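Local coordinates for Thiol:disulfide interchange protein DsbA (Neisseria meningitidis MC58, PDB 3HZ8) that probably acts in the periplasm as a thiol-disulfide oxidoreductase of the DsbA type, introducing disulfide bonds into other proteins through a redox-active cysteine pair, at residues L112-W115 with L116-T120; Y131-P134 with E135-A138; M143-L146 with T147-Q151; V166-A169 with D170-S173. The protein carries 1 engineered substitution. All coordinates share one frame; numbering follows the deposited sequence.

Contact 1. Residues L112-W115 with L116-T120; sequences LKKW and LGEQT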
loop_
_atom_site.group_PDB
_atom_site.type_symbol
_atom_site.label_atom_id
_atom_site.label_comp_id
_atom_site.label_asym_id
_atom_site.label_seq_id
_atom_site.Cartn_x
_atom_site.Cartn_y
_atom_site.Cartn_z
ATOM N N LEU A 112 -10.814 -15.704 8.384
ATOM C CA LEU A 112 -10.913 -14.272 8.126
ATOM C C LEU A 112 -12.322 -13.728 8.361
ATOM O O LEU A 112 -12.495 -12.680 8.982
ATOM C CB LEU A 112 -10.458 -13.956 6.698
ATOM C CG LEU A 112 -10.638 -12.493 6.283
ATOM C CD1 LEU A 112 -9.824 -11.596 7.198
ATOM C CD2 LEU A 112 -10.217 -12.303 4.846
ATOM N N LYS A 113 -13.330 -14.436 7.862
ATOM C CA LYS A 113 -14.701 -13.925 7.963
ATOM C C LYS A 113 -15.186 -13.844 9.416
ATOM O O LYS A 113 -15.822 -12.860 9.808
ATOM C CB LYS A 113 -15.673 -14.733 7.094
ATOM C CG LYS A 113 -15.398 -14.544 5.585
ATOM C CD LYS A 113 -16.388 -15.312 4.698
ATOM C CE LYS A 113 -16.147 -16.817 4.788
ATOM N NZ LYS A 113 -16.610 -17.560 3.564
ATOM N N LYS A 114 -14.872 -14.861 10.215
ATOM C CA LYS A 114 -15.191 -14.846 11.645
ATOM C C LYS A 114 -14.468 -13.693 12.342
ATOM O O LYS A 114 -15.076 -12.946 13.107
ATOM C CB LYS A 114 -14.842 -16.191 12.304
ATOM C CG LYS A 114 -15.004 -16.235 13.825
ATOM C CD LYS A 114 -14.313 -17.459 14.428
ATOM C CE LYS A 114 -14.456 -17.520 15.946
ATOM N NZ LYS A 114 -13.649 -16.477 16.641
ATOM N N TRP A 115 -13.171 -13.557 12.062
ATOM C CA TRP A 115 -12.356 -12.486 12.639
ATOM C C TRP A 115 -12.920 -11.098 12.290
ATOM O O TRP A 115 -13.077 -10.230 13.166
ATOM C CB TRP A 115 -10.898 -12.632 12.173
ATOM C CG TRP A 115 -9.948 -11.664 12.823
ATOM C CD1 TRP A 115 -9.322 -11.809 14.026
ATOM C CD2 TRP A 115 -9.515 -10.404 12.293
ATOM N NE1 TRP A 115 -8.536 -10.708 14.284
ATOM C CE2 TRP A 115 -8.635 -9.832 13.236
ATOM C CE3 TRP A 115 -9.784 -9.704 11.111
ATOM C CZ2 TRP A 115 -8.018 -8.592 13.028
ATOM C CZ3 TRP A 115 -9.180 -8.458 10.914
ATOM C CH2 TRP A 115 -8.311 -7.922 11.869
ATOM N N LEU A 116 -13.242 -10.890 11.017
ATOM C CA LEU A 116 -13.779 -9.599 10.591
ATOM C C LEU A 116 -15.082 -9.272 11.322
ATOM O O LEU A 116 -15.280 -8.142 11.771
ATOM C CB LEU A 116 -13.999 -9.555 9.084
ATOM C CG LEU A 116 -12.767 -9.342 8.210
ATOM C CD1 LEU A 116 -13.186 -9.424 6.738
ATOM C CD2 LEU A 116 -12.120 -7.985 8.523
ATOM N N GLY A 117 -15.970 -10.261 11.429
ATOM C CA GLY A 117 -17.241 -10.048 12.106
ATOM C C GLY A 117 -17.112 -9.575 13.542
ATOM O O GLY A 117 -18.004 -8.901 14.048
ATOM N N GLU A 118 -15.994 -9.923 14.181
ATOM C CA GLU A 118 -15.713 -9.582 15.573
ATOM C C GLU A 118 -14.993 -8.248 15.797
ATOM O O GLU A 118 -14.902 -7.807 16.926
ATOM C CB GLU A 118 -14.891 -10.696 16.233
ATOM C CG GLU A 118 -15.642 -12.010 16.346
ATOM C CD GLU A 118 -14.731 -13.217 16.490
ATOM O OE1 GLU A 118 -13.484 -13.064 16.516
ATOM O OE2 GLU A 118 -15.276 -14.329 16.563
ATOM N N GLN A 119 -14.496 -7.610 14.738
ATOM C CA GLN A 119 -13.774 -6.334 14.895
ATOM C C GLN A 119 -14.720 -5.131 15.012
ATOM O O GLN A 119 -15.658 -5.010 14.239
ATOM C CB GLN A 119 -12.826 -6.106 13.701
ATOM C CG GLN A 119 -11.837 -7.235 13.448
ATOM C CD GLN A 119 -11.134 -7.707 14.701
ATOM O OE1 GLN A 119 -11.153 -8.904 15.031
ATOM N NE2 GLN A 119 -10.514 -6.766 15.420
ATOM N N THR A 120 -14.461 -4.245 15.980
ATOM C CA THR A 120 -15.220 -2.981 16.108
ATOM C C THR A 120 -14.347 -1.731 16.336
ATOM O O THR A 120 -14.866 -0.604 16.287
ATOM C CB THR A 120 -16.279 -3.024 17.228
ATOM O OG1 THR A 120 -15.643 -3.362 18.464
ATOM C CG2 THR A 120 -17.396 -4.017 16.904
HETATM O O HOH W 1 -11.621 -14.838 15.528
#

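Contact 2. Residues Y131-P134 with E135-A138; sequences YESP and ESQA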
loop_
_atom_site.group_PDB
_atom_site.type_symbol
_atom_site.label_atom_id
_atom_site.label_comp_id
_atom_site.label_asym_id
_atom_site.label_seq_id
_atom_site.Cartn_x
_atom_site.Cartn_y
_atom_site.Cartn_z
ATOM N N TYR A 131 -15.593 -7.450 1.663
ATOM C CA TYR A 131 -14.924 -8.686 1.278
ATOM C C TYR A 131 -15.852 -9.559 0.434
ATOM O O TYR A 131 -15.428 -10.169 -0.544
ATOM C CB TYR A 131 -14.427 -9.468 2.507
ATOM C CG TYR A 131 -13.757 -10.787 2.149
ATOM C CD1 TYR A 131 -12.371 -10.866 1.963
ATOM C CD2 TYR A 131 -14.512 -11.951 1.960
ATOM C CE1 TYR A 131 -11.765 -12.070 1.620
ATOM C CE2 TYR A 131 -13.909 -13.154 1.616
ATOM C CZ TYR A 131 -12.537 -13.205 1.448
ATOM O OH TYR A 131 -11.945 -14.395 1.103
ATOM N N GLU A 132 -17.127 -9.591 0.806
ATOM C CA GLU A 132 -18.078 -10.450 0.120
ATOM C C GLU A 132 -18.614 -9.852 -1.183
ATOM O O GLU A 132 -19.327 -10.524 -1.924
ATOM C CB GLU A 132 -19.209 -10.851 1.068
ATOM C CG GLU A 132 -18.690 -11.686 2.239
ATOM C CD GLU A 132 -19.540 -12.910 2.542
ATOM O OE1 GLU A 132 -19.852 -13.121 3.732
ATOM O OE2 GLU A 132 -19.898 -13.653 1.597
ATOM N N SER A 133 -18.246 -8.602 -1.466
ATOM C CA SER A 133 -18.715 -7.907 -2.665
ATOM C C SER A 133 -17.843 -8.206 -3.887
ATOM O O SER A 133 -16.644 -8.478 -3.752
ATOM C CB SER A 133 -18.762 -6.398 -2.416
ATOM O OG SER A 133 -17.453 -5.857 -2.396
ATOM N N PRO A 134 -18.429 -8.122 -5.100
ATOM C CA PRO A 134 -17.616 -8.346 -6.289
ATOM C C PRO A 134 -16.477 -7.324 -6.469
ATOM O O PRO A 134 -15.480 -7.689 -7.074
ATOM C CB PRO A 134 -18.621 -8.215 -7.442
ATOM C CG PRO A 134 -19.952 -8.437 -6.812
ATOM C CD PRO A 134 -19.839 -7.858 -5.443
ATOM N N GLU A 135 -16.646 -6.088 -5.971
ATOM C CA GLU A 135 -15.599 -5.035 -6.035
ATOM C C GLU A 135 -14.270 -5.573 -5.482
ATOM O O GLU A 135 -13.230 -5.459 -6.144
ATOM C CB GLU A 135 -16.042 -3.717 -5.337
ATOM C CG GLU A 135 -15.050 -2.510 -5.491
ATOM C CD GLU A 135 -15.431 -1.216 -4.715
ATOM O OE1 GLU A 135 -16.628 -0.937 -4.512
ATOM O OE2 GLU A 135 -14.513 -0.458 -4.309
ATOM N N SER A 136 -14.311 -6.207 -4.305
ATOM C CA SER A 136 -13.084 -6.720 -3.678
ATOM C C SER A 136 -12.388 -7.832 -4.485
ATOM O O SER A 136 -11.156 -7.907 -4.515
ATOM C CB SER A 136 -13.332 -7.143 -2.227
ATOM O OG SER A 136 -14.075 -8.346 -2.141
ATOM N N GLN A 137 -13.162 -8.678 -5.163
ATOM C CA GLN A 137 -12.590 -9.722 -6.008
ATOM C C GLN A 137 -11.838 -9.105 -7.193
ATOM O O GLN A 137 -10.794 -9.613 -7.615
ATOM C CB GLN A 137 -13.680 -10.691 -6.503
ATOM C CG GLN A 137 -13.155 -11.889 -7.300
ATOM C CD GLN A 137 -14.185 -13.006 -7.509
ATOM O OE1 GLN A 137 -15.110 -13.181 -6.713
ATOM N NE2 GLN A 137 -14.009 -13.778 -8.578
ATOM N N ALA A 138 -12.373 -8.001 -7.706
ATOM C CA ALA A 138 -11.752 -7.312 -8.831
ATOM C C ALA A 138 -10.594 -6.402 -8.393
ATOM O O ALA A 138 -9.639 -6.237 -9.149
ATOM C CB ALA A 138 -12.783 -6.554 -9.629
#

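Contact 3. Residues M143-L146 with T147-Q151; sequences MQEL and TETFQ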
loop_
_atom_site.group_PDB
_atom_site.type_symbol
_atom_site.label_atom_id
_atom_site.label_comp_id
_atom_site.label_asym_id
_atom_site.label_seq_id
_atom_site.Cartn_x
_atom_site.Cartn_y
_atom_site.Cartn_z
ATOM N N MET A 143 -4.476 -6.428 -8.093
ATOM C CA MET A 143 -3.230 -6.506 -7.312
ATOM C C MET A 143 -2.305 -7.606 -7.833
ATOM O O MET A 143 -1.087 -7.415 -7.929
ATOM C CB MET A 143 -3.543 -6.698 -5.826
ATOM C CG MET A 143 -4.281 -5.520 -5.216
ATOM S SD MET A 143 -4.656 -5.796 -3.480
ATOM C CE MET A 143 -5.801 -4.446 -3.131
ATOM N N GLN A 144 -2.869 -8.762 -8.174
ATOM C CA GLN A 144 -2.047 -9.810 -8.753
ATOM C C GLN A 144 -1.445 -9.397 -10.090
ATOM O O GLN A 144 -0.263 -9.635 -10.334
ATOM C CB GLN A 144 -2.824 -11.120 -8.917
ATOM C CG GLN A 144 -1.940 -12.253 -9.381
ATOM C CD GLN A 144 -2.646 -13.589 -9.413
ATOM O OE1 GLN A 144 -3.735 -13.749 -8.864
ATOM N NE2 GLN A 144 -2.021 -14.557 -10.061
ATOM N N GLU A 145 -2.276 -8.788 -10.944
ATOM C CA GLU A 145 -1.817 -8.275 -12.228
ATOM C C GLU A 145 -0.666 -7.279 -12.073
ATOM O O GLU A 145 0.303 -7.364 -12.797
ATOM C CB GLU A 145 -2.984 -7.658 -13.004
ATOM C CG GLU A 145 -2.619 -7.151 -14.405
ATOM C CD GLU A 145 -2.410 -5.641 -14.459
ATOM O OE1 GLU A 145 -3.399 -4.898 -14.251
ATOM O OE2 GLU A 145 -1.258 -5.193 -14.713
ATOM N N LEU A 146 -0.778 -6.342 -11.135
ATOM C CA LEU A 146 0.308 -5.385 -10.898
ATOM C C LEU A 146 1.583 -6.083 -10.445
ATOM O O LEU A 146 2.675 -5.763 -10.906
ATOM C CB LEU A 146 -0.092 -4.337 -9.862
ATOM C CG LEU A 146 -1.221 -3.385 -10.257
ATOM C CD1 LEU A 146 -1.686 -2.597 -9.047
ATOM C CD2 LEU A 146 -0.769 -2.437 -11.376
ATOM N N THR A 147 1.437 -7.028 -9.522
ATOM C CA THR A 147 2.579 -7.773 -8.991
ATOM C C THR A 147 3.383 -8.416 -10.123
ATOM O O THR A 147 4.611 -8.304 -10.169
ATOM C CB THR A 147 2.112 -8.855 -7.970
ATOM O OG1 THR A 147 1.388 -8.236 -6.899
ATOM C CG2 THR A 147 3.315 -9.625 -7.389
ATOM N N GLU A 148 2.661 -9.055 -11.049
ATOM C CA GLU A 148 3.276 -9.793 -12.148
ATOM C C GLU A 148 3.800 -8.870 -13.247
ATOM O O GLU A 148 4.941 -9.023 -13.687
ATOM C CB GLU A 148 2.279 -10.817 -12.709
ATOM C CG GLU A 148 1.994 -11.976 -11.710
ATOM C CD GLU A 148 0.736 -12.781 -12.037
ATOM O OE1 GLU A 148 0.181 -12.621 -13.146
ATOM O OE2 GLU A 148 0.292 -13.575 -11.168
ATOM N N THR A 149 2.973 -7.922 -13.681
ATOM C CA THR A 149 3.370 -6.996 -14.741
ATOM C C THR A 149 4.609 -6.198 -14.359
ATOM O O THR A 149 5.522 -6.030 -15.179
ATOM C CB THR A 149 2.223 -6.025 -15.110
ATOM O OG1 THR A 149 1.088 -6.777 -15.557
ATOM C CG2 THR A 149 2.644 -5.050 -16.208
ATOM N N PHE A 150 4.644 -5.705 -13.117
ATOM C CA PHE A 150 5.740 -4.832 -12.690
ATOM C C PHE A 150 6.823 -5.558 -11.901
ATOM O O PHE A 150 7.776 -4.942 -11.411
ATOM C CB PHE A 150 5.194 -3.577 -11.995
ATOM C CG PHE A 150 4.369 -2.728 -12.917
ATOM C CD1 PHE A 150 4.998 -1.941 -13.883
ATOM C CD2 PHE A 150 2.983 -2.772 -12.884
ATOM C CE1 PHE A 150 4.254 -1.192 -14.762
ATOM C CE2 PHE A 150 2.231 -2.013 -13.769
ATOM C CZ PHE A 150 2.869 -1.224 -14.716
ATOM N N GLN A 151 6.686 -6.882 -11.830
ATOM C CA GLN A 151 7.676 -7.759 -11.177
ATOM C C GLN A 151 8.063 -7.266 -9.776
ATOM O O GLN A 151 9.242 -7.116 -9.429
ATOM C CB GLN A 151 8.885 -7.986 -12.092
ATOM C CG GLN A 151 8.471 -8.580 -13.446
ATOM C CD GLN A 151 9.628 -8.694 -14.402
ATOM O OE1 GLN A 151 10.135 -7.686 -14.900
ATOM N NE2 GLN A 151 10.061 -9.926 -14.664
#

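Contact 4. Residues V166-A169 with D170-S173; sequences VEFA and DWES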
loop_
_atom_site.group_PDB
_atom_site.type_symbol
_atom_site.label_atom_id
_atom_site.label_comp_id
_atom_site.label_asym_id
_atom_site.label_seq_id
_atom_site.Cartn_x
_atom_site.Cartn_y
_atom_site.Cartn_z
ATOM N N VAL A 166 11.596 4.373 -4.052
ATOM C CA VAL A 166 12.372 4.778 -2.884
ATOM C C VAL A 166 13.337 3.662 -2.489
ATOM O O VAL A 166 12.939 2.513 -2.369
ATOM C CB VAL A 166 11.454 5.095 -1.693
ATOM C CG1 VAL A 166 12.280 5.497 -0.474
ATOM C CG2 VAL A 166 10.480 6.198 -2.066
ATOM N N GLU A 167 14.614 4.004 -2.317
ATOM C CA GLU A 167 15.595 3.046 -1.804
ATOM C C GLU A 167 15.842 3.437 -0.344
ATOM O O GLU A 167 16.509 4.430 -0.063
ATOM C CB GLU A 167 16.891 3.085 -2.622
ATOM C CG GLU A 167 16.708 2.892 -4.137
ATOM C CD GLU A 167 16.370 1.460 -4.519
ATOM O OE1 GLU A 167 16.793 0.549 -3.783
ATOM O OE2 GLU A 167 15.689 1.237 -5.544
ATOM N N PHE A 168 15.243 2.684 0.577
ATOM C CA PHE A 168 15.227 3.059 1.989
ATOM C C PHE A 168 16.539 2.728 2.702
ATOM O O PHE A 168 17.049 1.619 2.573
ATOM C CB PHE A 168 14.108 2.304 2.717
ATOM C CG PHE A 168 12.718 2.793 2.421
ATOM C CD1 PHE A 168 12.152 3.789 3.213
ATOM C CD2 PHE A 168 11.942 2.194 1.425
ATOM C CE1 PHE A 168 10.841 4.235 2.984
ATOM C CE2 PHE A 168 10.639 2.619 1.190
ATOM C CZ PHE A 168 10.080 3.649 1.973
ATOM N N ALA A 169 17.051 3.707 3.454
ATOM C CA ALA A 169 18.113 3.477 4.448
ATOM C C ALA A 169 17.479 3.096 5.798
ATOM O O ALA A 169 17.917 2.151 6.469
ATOM C CB ALA A 169 19.016 4.704 4.581
ATOM N N ASP A 170 16.429 3.827 6.164
ATOM C CA ASP A 170 15.497 3.443 7.226
ATOM C C ASP A 170 14.133 4.079 6.900
ATOM O O ASP A 170 14.019 4.824 5.926
ATOM C CB ASP A 170 16.023 3.786 8.643
ATOM C CG ASP A 170 16.183 5.282 8.898
ATOM O OD1 ASP A 170 15.647 6.139 8.163
ATOM O OD2 ASP A 170 16.855 5.612 9.904
ATOM N N TRP A 171 13.088 3.784 7.677
ATOM C CA TRP A 171 11.758 4.260 7.281
ATOM C C TRP A 171 11.637 5.782 7.389
ATOM O O TRP A 171 11.069 6.440 6.512
ATOM C CB TRP A 171 10.641 3.559 8.064
ATOM C CG TRP A 171 10.781 2.070 8.129
ATOM C CD1 TRP A 171 10.784 1.304 9.256
ATOM C CD2 TRP A 171 10.936 1.163 7.022
ATOM N NE1 TRP A 171 10.949 -0.021 8.929
ATOM C CE2 TRP A 171 11.049 -0.137 7.564
ATOM C CE3 TRP A 171 11.021 1.328 5.628
ATOM C CZ2 TRP A 171 11.217 -1.271 6.759
ATOM C CZ3 TRP A 171 11.198 0.208 4.832
ATOM C CH2 TRP A 171 11.291 -1.078 5.400
ATOM N N GLU A 172 12.187 6.342 8.464
ATOM C CA GLU A 172 12.049 7.771 8.694
ATOM C C GLU A 172 12.708 8.619 7.614
ATOM O O GLU A 172 12.070 9.528 7.068
ATOM C CB GLU A 172 12.573 8.145 10.085
ATOM C CG GLU A 172 11.669 7.679 11.216
ATOM C CD GLU A 172 10.460 8.575 11.402
ATOM O OE1 GLU A 172 10.393 9.650 10.770
ATOM O OE2 GLU A 172 9.571 8.207 12.189
ATOM N N SER A 173 13.964 8.314 7.274
ATOM C CA SER A 173 14.636 9.056 6.212
ATOM C C SER A 173 13.950 8.872 4.863
ATOM O O SER A 173 13.960 9.773 4.011
ATOM C CB SER A 173 16.120 8.693 6.100
ATOM O OG SER A 173 16.307 7.324 5.784
HETATM O O HOH W 2 16.192 6.326 3.227
#

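Contact 1. Residues L112-W115 with L116-T120
Lys114 and Glu118, one turn apart on helix 109-118, form a salt bridge in which NZ of Lys114 lies 2.7 Å from OE2 of Glu118 and meets that oxygen on its syn lone pair. A water closes the pair from the other oxygen, accepting from Lys114 NZ and donating to Glu118 OE1, so both carboxylate oxygens are engaged. With CG of Lys114 opposite its own backbone N (chi1 174°), the chain is extended until its last bond, where a bend turns the ammonium group to Glu118. This i to i+4 ion pair lies on the exposed side of the last turns of the helix, in the all-helical part of a DsbA-like fold. The backbone beneath is regular at first: Leu116 N bonds to Leu112 O at 2.8 Å. Toward the end it tightens, and Glu118 N bonds to Trp115 O (3.1 Å) and only weakly to Lys114 O. Gln119 folds back over one face of the Trp115 indole. Its CG makes a CH-pi contact 3.8 Å from the centroid of the six-membered ring, almost on the ring normal. Trp115 CZ3 also packs 3.8 Å from Leu116 CD2, and the indole lies on Ile95 and Ala98 of helix 88-101. On the buried side, Leu112 CD1 packs 3.8 Å from Leu116 CG, and both leucines reach Leu76 of helix 71-83.

Contact 2. Residues Y131-P134 with E135-A138
Ser133 O and the hydroxyl of Ser136 meet in a tight helix-to-helix corner, where helix 124-132 gives out and helix 134-149 starts with Pro134 in its first turn. Both helices belong to the helical part of the DsbA-like fold, and the chain turns between them with hardly a linker.

Among the backbone bonds, Ala138 N donates to Pro134 O at 3.2 Å, the first full i to i+4 bond of the new helix within this corner. Ser136 N makes a weak, strongly bent hydrogen bond (3.3 Å, 128°) to Ser133 O.

The hydroxyl contacts centre on Ser136. A chi1 of 73° swings its OG back toward the end of the previous helix, where it lies 2.8 Å from Tyr131 O and 3.0 Å from Ser133 O. With Ala130 O as a further partner, the hydroxyl sits among the carbonyls of Ala130, Tyr131 and Ser133. Arg75 of helix 71-83 donates through NE to this OG and through NH2 to Ser133 O, and makes a cation-pi contact with the Tyr131 ring. One arginine thus joins both sides of the corner, while Ser133 OG bonds to Ala130 O.

Packing across the corner is slight. Pro134 lies on the outer side, Glu135 extends away to a salt bridge with Arg139, and Glu135 CB comes 3.9 Å from Ser133 OG.

Contact 3. Residues M143-L146 with T147-Q151
Gln144 to Glu148 and Met143 to Thr147 are i to i+4 pairs in the last turns of helix 134-149, which ends in a Schellman motif with Gln151, at positive phi, as its C-prime residue and a weak bond from Gln151 N to Glu148 O (3.3 Å). Met143 O accepts twice from Thr147: OG1 donates at 2.8 Å and the backbone N at 3.0 Å, from opposite faces of the carbonyl plane. The hydroxyl also takes a bond from Val65 N, linking the helix to the loop after strand 57-63. Gln144 NE2 donates to Glu148 OE2 at 2.7 Å. The bond is nearly straight (163°) and lies in the amide plane, although the carboxylate is turned almost perpendicular to that amide. Glu145 bends at chi2 (-100°), which brings OE2 to 3.0 Å from Thr149 OG1, itself 2.9 Å from Glu145 O. The other carboxylate oxygen of Glu145 is salt-bridged to Lys142. Beneath these polar pairs, Leu146 CD2 packs against Phe150 CE2 at 3.9 Å. Met143 is wedged between helix 71-83 and strand 57-63, Leu146 rests on that strand beside Arg60 and Glu62, and Phe150 reaches Asn16 and Ile18 in a loop.

Contact 4. Residues V166-A169 with D170-S173
Phe168, itself extended, leads from strand 164-166 to a kink at Ala169, and the chain stretches out again at Asp170 before the helix starts at Trp171. The aromatic pair is edge-to-face: Trp171 presents its CE3 and CZ3 edge to one face of Phe168, with planes at 69° and the centroid of the Trp171 six-membered ring 5.1 Å from that of Phe168. The nearest atoms, Trp171 CE3 and Phe168 CD1, are 3.6 Å apart. Val166 CG1 covers the opposite face of Phe168, over its centre, so the ring is held between a valine and an indole. In the plane of the ring, Asp170 O comes within 3.5 Å of Phe168 CD1. A chi1 of 65° folds the Asp170 carboxylate back over the first turn. There OD1 accepts from Ser173 N at 2.9 Å, nearly along its C-O axis, and from Ser173 OG at 2.7 Å, above the carboxylate plane. A water accepts from Ala169 N and donates to Ser173 OG, tying loop to cap. Trp171 also touches His38, His41 and Leu42 of helix 37-50, near, without touching, the redox-active disulfide Cys36-Cys39. The arrangement is that of an aspartate N-cap, here starting the C-terminal helix of the thioredoxin-like fold.

How the contacts relate
Along the chain the four contacts follow one another without overlap, and each marks a helix end or start. Contacts 1 and 2 are neighbours, centres about 16 Å apart, and touch where Leu112 of helix 109-118 packs on Tyr131 of helix 124-132. Contacts 2 and 3 share helix 134-149, one at its start and the other at its end, with centres about 18 Å apart. Contact 3 carries the chain from the helical part back toward the mixed sheet. Contact 4, about 34 Å from contact 1 between centres and on the opposite side of the chain's centre, begins helix 171-191. The series therefore spans both halves of the DsbA-like architecture, from helical bundle to thioredoxin-like core.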